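Local coordinates for host-nuclease inhibitor protein Gam, putative (Desulfovibrio vulgaris, PDB 2P2U) that probably binds double-stranded DNA as a Gam-like protein of the bacteriophage Mu family, and is thought to shield DNA ends from host nucleases, at the interface of chains A and B. Numbering follows the deposited sequence. Chains: chain A/B, Host-nuclease inhibitor protein Gam, putative.

The centres of the three contacts lie about 44 to 45 Å from one another, joining the copies over a wide span. Contact 2 is the antiparallel packing of the two copies of helix 15-74 near the two-fold axis. Contacts 1 and 3 both pair strand 95-103 of one chain with strand 149-157 of the other, with the chains exchanged: contact 1 covers the stretch around B:Gln100 and A:Arg152, and contact 3 continues from A:Val102 and B:Lys150 towards the strand end. Helix packing and strand pairing between chains tie the two copies into an intertwined pair, which suggests a true dimer and plausibly the DNA-binding form.

Contact 1: the interface of chains A and B. Residues chain A 151-153; chain B 98-102.
Antiparallel strand pairing forms this interface, joining one end of the two-fold pair by a beta-sheet shared by both copies. A:Arg152 and B:Gln100 form a doubly bonded backbone pair: A:Arg152 N gives a nearly straight bond to B:Gln100 O (2.8 Å), and B:Gln100 N returns one to A:Arg152 O (3.0 Å), each donor near the carbonyl axis. Both side chains leave the same side of the sheet, alongside each other. The arginine has CG anti to the backbone N (chi1 -159°) and then bends at chi2 and chi3, bringing its guanidinium to the glutamine amide oxygen. A:Arg152 NH2 meets B:Gln100 OE1 at 2.8 Å, on a lone pair in the carbonyl plane, but the bond is bent (117° at H) and the oxygen lies well out of the guanidinium plane. The guanidinium and amide planes stand 62° apart, while CG2 of B:Val102 lies over one guanidinium face, offset towards its rim. On the opposite side the threonine side chains cross obliquely, A:Thr153 OG1 and B:Thr99 OG1 sharing a hydrogen bond (2.7 Å) of undecided direction, and the B:Thr99 methyl nears A:Arg151 CD. The site lies midway along both strands, 149-157 of chain A and 95-103 of chain B.

Contact 2: the interface of chains A and B. Residues chain A 42-43, 46-47, 49-50; chain B 38-39, 42-43, 46.
Two copies of the long helix 15-74 pack antiparallel against each other here in an apolar interface near the molecular two-fold axis. The main contact is between the equivalent isoleucines. In both A:Ile43 and B:Ile43, CG1 is anti to the carbonyl carbon (chi1 -82°), and the CG1 methylenes meet at 3.5 Å as the side chains cross at about a right angle. Alanines flank this pair: A:Ala42 CB touches B:Ala46 CB at 3.7 Å, as A:Ala46 CB does B:Ala42 CB by symmetry. Their short side chains let the helix backbones come close together. A further apolar contact comes from the selenomethionine B:Met39, whose CG is anti to the backbone N (chi1 175°). It reaches across beside A:Ala46, and a bend at chi3, about the CG-SE bond, turns the terminal methyl aside. Polar side chains border the apolar strip, but within this patch no polar atoms pair between the chains. The guanidinium end of A:Arg49 approaches B:Gln38 and B:Ala42, with A:Arg49 NH2 3.8 Å from B:Gln38 O, while A:Lys47 borders the strip through its backbone end, its CA 4.3 Å from B:Met39 SE. Near the end of the selenomethionine side chain, B:Met39 SE rests 3.6 Å from A:Ala50 CB.

Contact 3: the interface of chains A and B. Residues chain A 100-104, 107, 112; chain B 144-145, 147-150.
A:Gln103 and B:Leu149 lie side by side and point the same way from an antiparallel strand pair that joins the chains, with the B:Leu149 CD2 methyl set against the glutamine amide, 3.6 Å from A:Gln103 CD. The glutamine chain bends at chi2 (-52°), which turns its amide back towards its own chain. There A:Gln103 NE2 gives a bond nearly in the amide plane to A:Thr112 OG1 (2.8 Å) and a longer one to A:Ile107 O, for which it sits above the carbonyl plane. A:Thr112 crosses B:Leu149 at about a right angle, its CG2 methyl against CD1. Its hydroxyl thus accepts from the glutamine, a second-shell support, while donating across the interface. A:Met104, a selenomethionine, crosses B:Lys150 at about a right angle, CG against CG, and carries its selenium past B:Gly148 towards the main chain of B:Glu145. The lysine CG is wedged between the backbone N and carbonyl carbon (chi1 51°), the rest of the chain extended. Backbone bonds hold the register: A:Val102 N to B:Lys150 O and B:Lys150 N to A:Val102 O are both 2.9 Å, and A:Met104 N reaches B:Gly148 O (2.8 Å) from above its carbonyl plane. A:Thr112 OG1 donates to B:Val147 O at 2.7 Å, in the carbonyl plane.

Contact 1: the interface of chains A and B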
loop_
_atom_site.group_PDB
_atom_site.type_symbol
_atom_site.label_atom_id
_atom_site.label_comp_id
_atom_site.label_asym_id
_atom_site.label_seq_id
_atom_site.Cartn_x
_atom_site.Cartn_y
_atom_site.Cartn_z
ATOM N N ARG A 151 10.870 -4.665 27.861
ATOM C CA ARG A 151 9.444 -4.616 28.106
ATOM C C ARG A 151 9.105 -3.219 28.625
ATOM O O ARG A 151 9.651 -2.822 29.596
ATOM C CB ARG A 151 9.150 -5.642 29.164
ATOM C CG ARG A 151 7.757 -6.103 29.169
ATOM C CD ARG A 151 7.620 -7.507 28.660
ATOM N NE ARG A 151 8.552 -8.372 29.334
ATOM C CZ ARG A 151 8.732 -9.659 29.039
ATOM N NH1 ARG A 151 8.031 -10.262 28.083
ATOM N NH2 ARG A 151 9.651 -10.336 29.704
ATOM N N ARG A 152 8.298 -2.436 27.927
ATOM C CA ARG A 152 7.827 -1.101 28.380
ATOM C C ARG A 152 6.404 -1.372 28.864
ATOM O O ARG A 152 5.547 -1.839 28.074
ATOM C CB ARG A 152 7.714 -0.155 27.183
ATOM C CG ARG A 152 7.728 1.333 27.501
ATOM C CD ARG A 152 6.592 2.090 26.790
ATOM N NE ARG A 152 6.774 2.510 25.378
ATOM C CZ ARG A 152 5.909 2.243 24.377
ATOM N NH1 ARG A 152 6.159 2.697 23.159
ATOM N NH2 ARG A 152 4.797 1.511 24.575
ATOM N N THR A 153 6.117 -1.143 30.138
ATOM C CA THR A 153 4.766 -1.462 30.575
ATOM C C THR A 153 3.897 -0.217 30.964
ATOM O O THR A 153 4.118 0.418 32.006
ATOM C CB THR A 153 4.738 -2.693 31.525
ATOM O OG1 THR A 153 3.538 -3.407 31.271
ATOM C CG2 THR A 153 4.836 -2.338 33.038
ATOM N N SER B 98 -1.149 -2.196 29.046
ATOM C CA SER B 98 -0.655 -2.669 27.769
ATOM C C SER B 98 0.865 -2.783 27.870
ATOM O O SER B 98 1.586 -1.806 28.171
ATOM C CB SER B 98 -1.069 -1.730 26.616
ATOM O OG SER B 98 -0.550 -0.398 26.769
ATOM N N THR B 99 1.344 -3.994 27.647
ATOM C CA THR B 99 2.762 -4.252 27.545
ATOM C C THR B 99 3.226 -4.151 26.078
ATOM O O THR B 99 2.621 -4.708 25.161
ATOM C CB THR B 99 3.026 -5.593 28.232
ATOM O OG1 THR B 99 3.702 -5.334 29.458
ATOM C CG2 THR B 99 3.786 -6.606 27.353
ATOM N N GLN B 100 4.283 -3.399 25.842
ATOM C CA GLN B 100 4.900 -3.403 24.514
ATOM C C GLN B 100 6.439 -3.712 24.611
ATOM O O GLN B 100 7.105 -3.296 25.548
ATOM C CB GLN B 100 4.591 -2.065 23.805
ATOM C CG GLN B 100 4.476 -2.134 22.271
ATOM C CD GLN B 100 5.036 -0.883 21.582
ATOM O OE1 GLN B 100 4.957 0.231 22.138
ATOM N NE2 GLN B 100 5.654 -1.067 20.382
ATOM N N ILE B 101 6.983 -4.458 23.657
ATOM C CA ILE B 101 8.426 -4.729 23.616
ATOM C C ILE B 101 9.126 -3.756 22.687
ATOM O O ILE B 101 8.715 -3.609 21.553
ATOM C CB ILE B 101 8.737 -6.168 23.197
ATOM C CG1 ILE B 101 8.490 -7.051 24.393
ATOM C CG2 ILE B 101 10.179 -6.287 22.831
ATOM C CD1 ILE B 101 8.778 -8.505 24.144
ATOM N N VAL B 102 10.194 -3.118 23.149
ATOM C CA VAL B 102 10.740 -1.981 22.412
ATOM C C VAL B 102 12.293 -1.951 22.399
ATOM O O VAL B 102 12.924 -2.693 23.160
ATOM C CB VAL B 102 10.108 -0.715 22.971
ATOM C CG1 VAL B 102 10.671 0.510 22.300
ATOM C CG2 VAL B 102 8.609 -0.756 22.693
#

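Contact 2: the interface of chains A and B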
loop_
_atom_site.group_PDB
_atom_site.type_symbol
_atom_site.label_atom_id
_atom_site.label_comp_id
_atom_site.label_asym_id
_atom_site.label_seq_id
_atom_site.Cartn_x
_atom_site.Cartn_y
_atom_site.Cartn_z
ATOM N N ALA A 42 -20.126 10.179 -2.028
ATOM C CA ALA A 42 -19.770 11.170 -3.031
ATOM C C ALA A 42 -18.652 10.608 -3.925
ATOM O O ALA A 42 -18.701 10.748 -5.164
ATOM C CB ALA A 42 -19.355 12.476 -2.372
ATOM N N ILE A 43 -17.680 9.971 -3.264
ATOM C CA ILE A 43 -16.570 9.260 -3.873
ATOM C C ILE A 43 -17.043 7.981 -4.539
ATOM O O ILE A 43 -16.531 7.560 -5.563
ATOM C CB ILE A 43 -15.550 8.917 -2.796
ATOM C CG1 ILE A 43 -14.676 10.125 -2.545
ATOM C CG2 ILE A 43 -14.731 7.673 -3.124
ATOM C CD1 ILE A 43 -13.955 10.033 -1.241
ATOM N N ALA A 46 -18.606 9.197 -7.761
ATOM C CA ALA A 46 -17.706 9.722 -8.738
ATOM C C ALA A 46 -17.034 8.537 -9.424
ATOM O O ALA A 46 -17.044 8.471 -10.642
ATOM C CB ALA A 46 -16.709 10.688 -8.108
ATOM N N LYS A 47 -16.514 7.576 -8.665
ATOM C CA LYS A 47 -15.819 6.445 -9.270
ATOM C C LYS A 47 -16.737 5.709 -10.230
ATOM O O LYS A 47 -16.276 5.003 -11.118
ATOM C CB LYS A 47 -15.294 5.468 -8.215
ATOM C CG LYS A 47 -14.015 5.906 -7.542
ATOM C CD LYS A 47 -13.371 4.771 -6.703
ATOM C CE LYS A 47 -12.339 5.374 -5.715
ATOM N NZ LYS A 47 -11.514 4.441 -4.909
ATOM N N ARG A 49 -19.487 7.170 -12.036
ATOM C CA ARG A 49 -19.654 8.003 -13.235
ATOM C C ARG A 49 -18.419 7.852 -14.154
ATOM O O ARG A 49 -18.565 7.585 -15.363
ATOM C CB ARG A 49 -19.793 9.489 -12.873
ATOM C CG ARG A 49 -21.188 10.152 -12.792
ATOM C CD ARG A 49 -21.004 11.707 -12.582
ATOM N NE ARG A 49 -19.640 12.081 -12.095
ATOM C CZ ARG A 49 -19.154 13.327 -11.915
ATOM N NH1 ARG A 49 -19.914 14.396 -12.169
ATOM N NH2 ARG A 49 -17.891 13.504 -11.481
ATOM N N ALA A 50 -17.222 8.027 -13.573
ATOM C CA ALA A 50 -15.970 7.983 -14.322
ATOM C C ALA A 50 -15.974 6.721 -15.155
ATOM O O ALA A 50 -16.081 6.783 -16.396
ATOM C CB ALA A 50 -14.775 8.007 -13.399
ATOM N N GLN B 38 -12.163 15.058 -13.823
ATOM C CA GLN B 38 -13.430 15.380 -13.198
ATOM C C GLN B 38 -13.757 14.541 -11.955
ATOM O O GLN B 38 -14.449 14.992 -11.043
ATOM C CB GLN B 38 -14.535 15.184 -14.213
ATOM C CG GLN B 38 -14.555 16.274 -15.210
ATOM C CD GLN B 38 -15.868 16.321 -15.907
ATOM O OE1 GLN B 38 -16.889 15.896 -15.347
ATOM N NE2 GLN B 38 -15.871 16.824 -17.142
HETATM N N MSE B 39 -13.295 13.302 -11.966
HETATM C CA MSE B 39 -13.519 12.394 -10.872
HETATM C C MSE B 39 -12.662 12.877 -9.698
HETATM O O MSE B 39 -13.170 12.999 -8.576
HETATM C CB MSE B 39 -13.167 10.976 -11.312
HETATM C CG MSE B 39 -13.236 9.934 -10.255
HETATM SE SE MSE B 39 -12.320 8.297 -10.834
HETATM C CE MSE B 39 -10.413 8.529 -10.354
ATOM N N ALA B 42 -14.214 15.686 -8.043
ATOM C CA ALA B 42 -15.398 15.319 -7.282
ATOM C C ALA B 42 -14.969 14.716 -5.934
ATOM O O ALA B 42 -15.546 15.047 -4.879
ATOM C CB ALA B 42 -16.267 14.355 -8.074
ATOM N N ILE B 43 -13.950 13.853 -6.012
ATOM C CA ILE B 43 -13.286 13.227 -4.883
ATOM C C ILE B 43 -12.455 14.237 -4.112
ATOM O O ILE B 43 -12.328 14.176 -2.901
ATOM C CB ILE B 43 -12.377 12.118 -5.393
ATOM C CG1 ILE B 43 -13.206 10.875 -5.632
ATOM C CG2 ILE B 43 -11.188 11.850 -4.477
ATOM C CD1 ILE B 43 -12.508 9.899 -6.520
ATOM N N ALA B 46 -15.035 16.141 -2.105
ATOM C CA ALA B 46 -15.671 15.418 -1.051
ATOM C C ALA B 46 -14.693 15.360 0.120
ATOM O O ALA B 46 -15.068 15.715 1.225
ATOM C CB ALA B 46 -16.119 14.038 -1.519
#

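Contact 3: the interface of chains A and B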
loop_
_atom_site.group_PDB
_atom_site.type_symbol
_atom_site.label_atom_id
_atom_site.label_comp_id
_atom_site.label_asym_id
_atom_site.label_seq_id
_atom_site.Cartn_x
_atom_site.Cartn_y
_atom_site.Cartn_z
ATOM N N GLN A 100 13.162 -9.741 -20.727
ATOM C CA GLN A 100 12.825 -9.947 -19.316
ATOM C C GLN A 100 13.464 -11.278 -18.775
ATOM O O GLN A 100 13.556 -12.266 -19.489
ATOM C CB GLN A 100 11.289 -9.896 -19.148
ATOM C CG GLN A 100 10.784 -9.359 -17.796
ATOM C CD GLN A 100 9.516 -10.078 -17.315
ATOM O OE1 GLN A 100 8.682 -10.504 -18.138
ATOM N NE2 GLN A 100 9.388 -10.263 -15.971
ATOM N N ILE A 101 13.918 -11.285 -17.528
ATOM C CA ILE A 101 14.454 -12.504 -16.907
ATOM C C ILE A 101 13.384 -13.198 -16.086
ATOM O O ILE A 101 12.762 -12.567 -15.255
ATOM C CB ILE A 101 15.681 -12.224 -16.036
ATOM C CG1 ILE A 101 16.858 -12.042 -16.959
ATOM C CG2 ILE A 101 15.962 -13.403 -15.165
ATOM C CD1 ILE A 101 18.155 -11.781 -16.245
ATOM N N VAL A 102 13.191 -14.496 -16.292
ATOM C CA VAL A 102 12.008 -15.152 -15.741
ATOM C C VAL A 102 12.301 -16.573 -15.186
ATOM O O VAL A 102 13.380 -17.119 -15.446
ATOM C CB VAL A 102 10.920 -15.123 -16.805
ATOM C CG1 VAL A 102 9.684 -15.842 -16.331
ATOM C CG2 VAL A 102 10.544 -13.670 -17.076
ATOM N N GLN A 103 11.394 -17.178 -14.423
ATOM C CA GLN A 103 11.673 -18.530 -13.895
ATOM C C GLN A 103 11.686 -19.549 -15.016
ATOM O O GLN A 103 10.924 -19.400 -15.930
ATOM C CB GLN A 103 10.681 -18.973 -12.809
ATOM C CG GLN A 103 10.788 -18.241 -11.506
ATOM C CD GLN A 103 12.182 -18.206 -10.941
ATOM O OE1 GLN A 103 12.679 -17.122 -10.592
ATOM N NE2 GLN A 103 12.847 -19.386 -10.843
HETATM N N MSE A 104 12.517 -20.585 -14.964
HETATM C CA MSE A 104 12.341 -21.657 -15.929
HETATM C C MSE A 104 11.075 -22.426 -15.672
HETATM O O MSE A 104 10.361 -22.127 -14.709
HETATM C CB MSE A 104 13.535 -22.561 -15.993
HETATM C CG MSE A 104 14.502 -21.971 -16.956
HETATM SE SE MSE A 104 16.206 -22.891 -16.993
HETATM C CE MSE A 104 15.608 -24.695 -17.649
ATOM N N ILE A 107 10.356 -24.420 -12.053
ATOM C CA ILE A 107 11.237 -23.970 -11.015
ATOM C C ILE A 107 10.697 -22.721 -10.298
ATOM O O ILE A 107 10.636 -21.662 -10.851
ATOM C CB ILE A 107 12.600 -23.550 -11.617
ATOM C CG1 ILE A 107 13.134 -24.548 -12.659
ATOM C CG2 ILE A 107 13.637 -23.186 -10.514
ATOM C CD1 ILE A 107 13.804 -25.744 -12.183
ATOM N N THR A 112 15.259 -21.185 -7.060
ATOM C CA THR A 112 16.344 -20.356 -7.565
ATOM C C THR A 112 17.179 -19.746 -6.439
ATOM O O THR A 112 18.448 -19.735 -6.504
ATOM C CB THR A 112 15.774 -19.312 -8.430
ATOM O OG1 THR A 112 15.315 -19.984 -9.609
ATOM C CG2 THR A 112 16.759 -18.228 -8.830
ATOM N N LEU B 144 22.386 -18.408 -15.966
ATOM C CA LEU B 144 21.020 -18.331 -15.628
ATOM C C LEU B 144 20.419 -19.715 -15.582
ATOM O O LEU B 144 19.627 -19.978 -14.690
ATOM C CB LEU B 144 20.277 -17.441 -16.606
ATOM C CG LEU B 144 20.783 -16.024 -16.685
ATOM C CD1 LEU B 144 20.005 -15.361 -17.828
ATOM C CD2 LEU B 144 20.569 -15.284 -15.333
ATOM N N GLU B 145 20.743 -20.587 -16.535
ATOM C CA GLU B 145 20.074 -21.882 -16.647
ATOM C C GLU B 145 20.359 -22.698 -15.365
ATOM O O GLU B 145 19.486 -23.428 -14.870
ATOM C CB GLU B 145 20.455 -22.628 -17.954
ATOM C CG GLU B 145 20.007 -24.139 -18.110
ATOM C CD GLU B 145 21.083 -25.160 -17.425
ATOM O OE1 GLU B 145 22.372 -24.974 -17.638
ATOM O OE2 GLU B 145 20.639 -26.110 -16.679
ATOM N N VAL B 147 20.819 -21.660 -12.261
ATOM C CA VAL B 147 20.010 -21.222 -11.165
ATOM C C VAL B 147 18.516 -21.213 -11.479
ATOM O O VAL B 147 17.712 -20.645 -10.706
ATOM C CB VAL B 147 20.422 -19.892 -10.678
ATOM C CG1 VAL B 147 21.865 -19.935 -10.301
ATOM C CG2 VAL B 147 20.160 -18.892 -11.685
ATOM N N GLY B 148 18.145 -21.854 -12.602
ATOM C CA GLY B 148 16.753 -22.042 -12.952
ATOM C C GLY B 148 16.070 -20.856 -13.557
ATOM O O GLY B 148 14.879 -20.725 -13.415
ATOM N N LEU B 149 16.821 -20.011 -14.268
ATOM C CA LEU B 149 16.302 -18.747 -14.822
ATOM C C LEU B 149 16.491 -18.648 -16.369
ATOM O O LEU B 149 17.495 -19.121 -16.902
ATOM C CB LEU B 149 17.012 -17.571 -14.153
ATOM C CG LEU B 149 16.680 -17.333 -12.690
ATOM C CD1 LEU B 149 17.448 -16.223 -12.053
ATOM C CD2 LEU B 149 15.214 -17.056 -12.566
ATOM N N LYS B 150 15.563 -18.036 -17.110
ATOM C CA LYS B 150 15.894 -17.807 -18.528
ATOM C C LYS B 150 15.591 -16.384 -18.944
ATOM O O LYS B 150 14.652 -15.770 -18.435
ATOM C CB LYS B 150 15.222 -18.832 -19.502
ATOM C CG LYS B 150 13.669 -18.993 -19.300
ATOM C CD LYS B 150 13.021 -19.880 -20.324
ATOM C CE LYS B 150 11.619 -20.285 -19.863
ATOM N NZ LYS B 150 10.918 -21.122 -20.908
#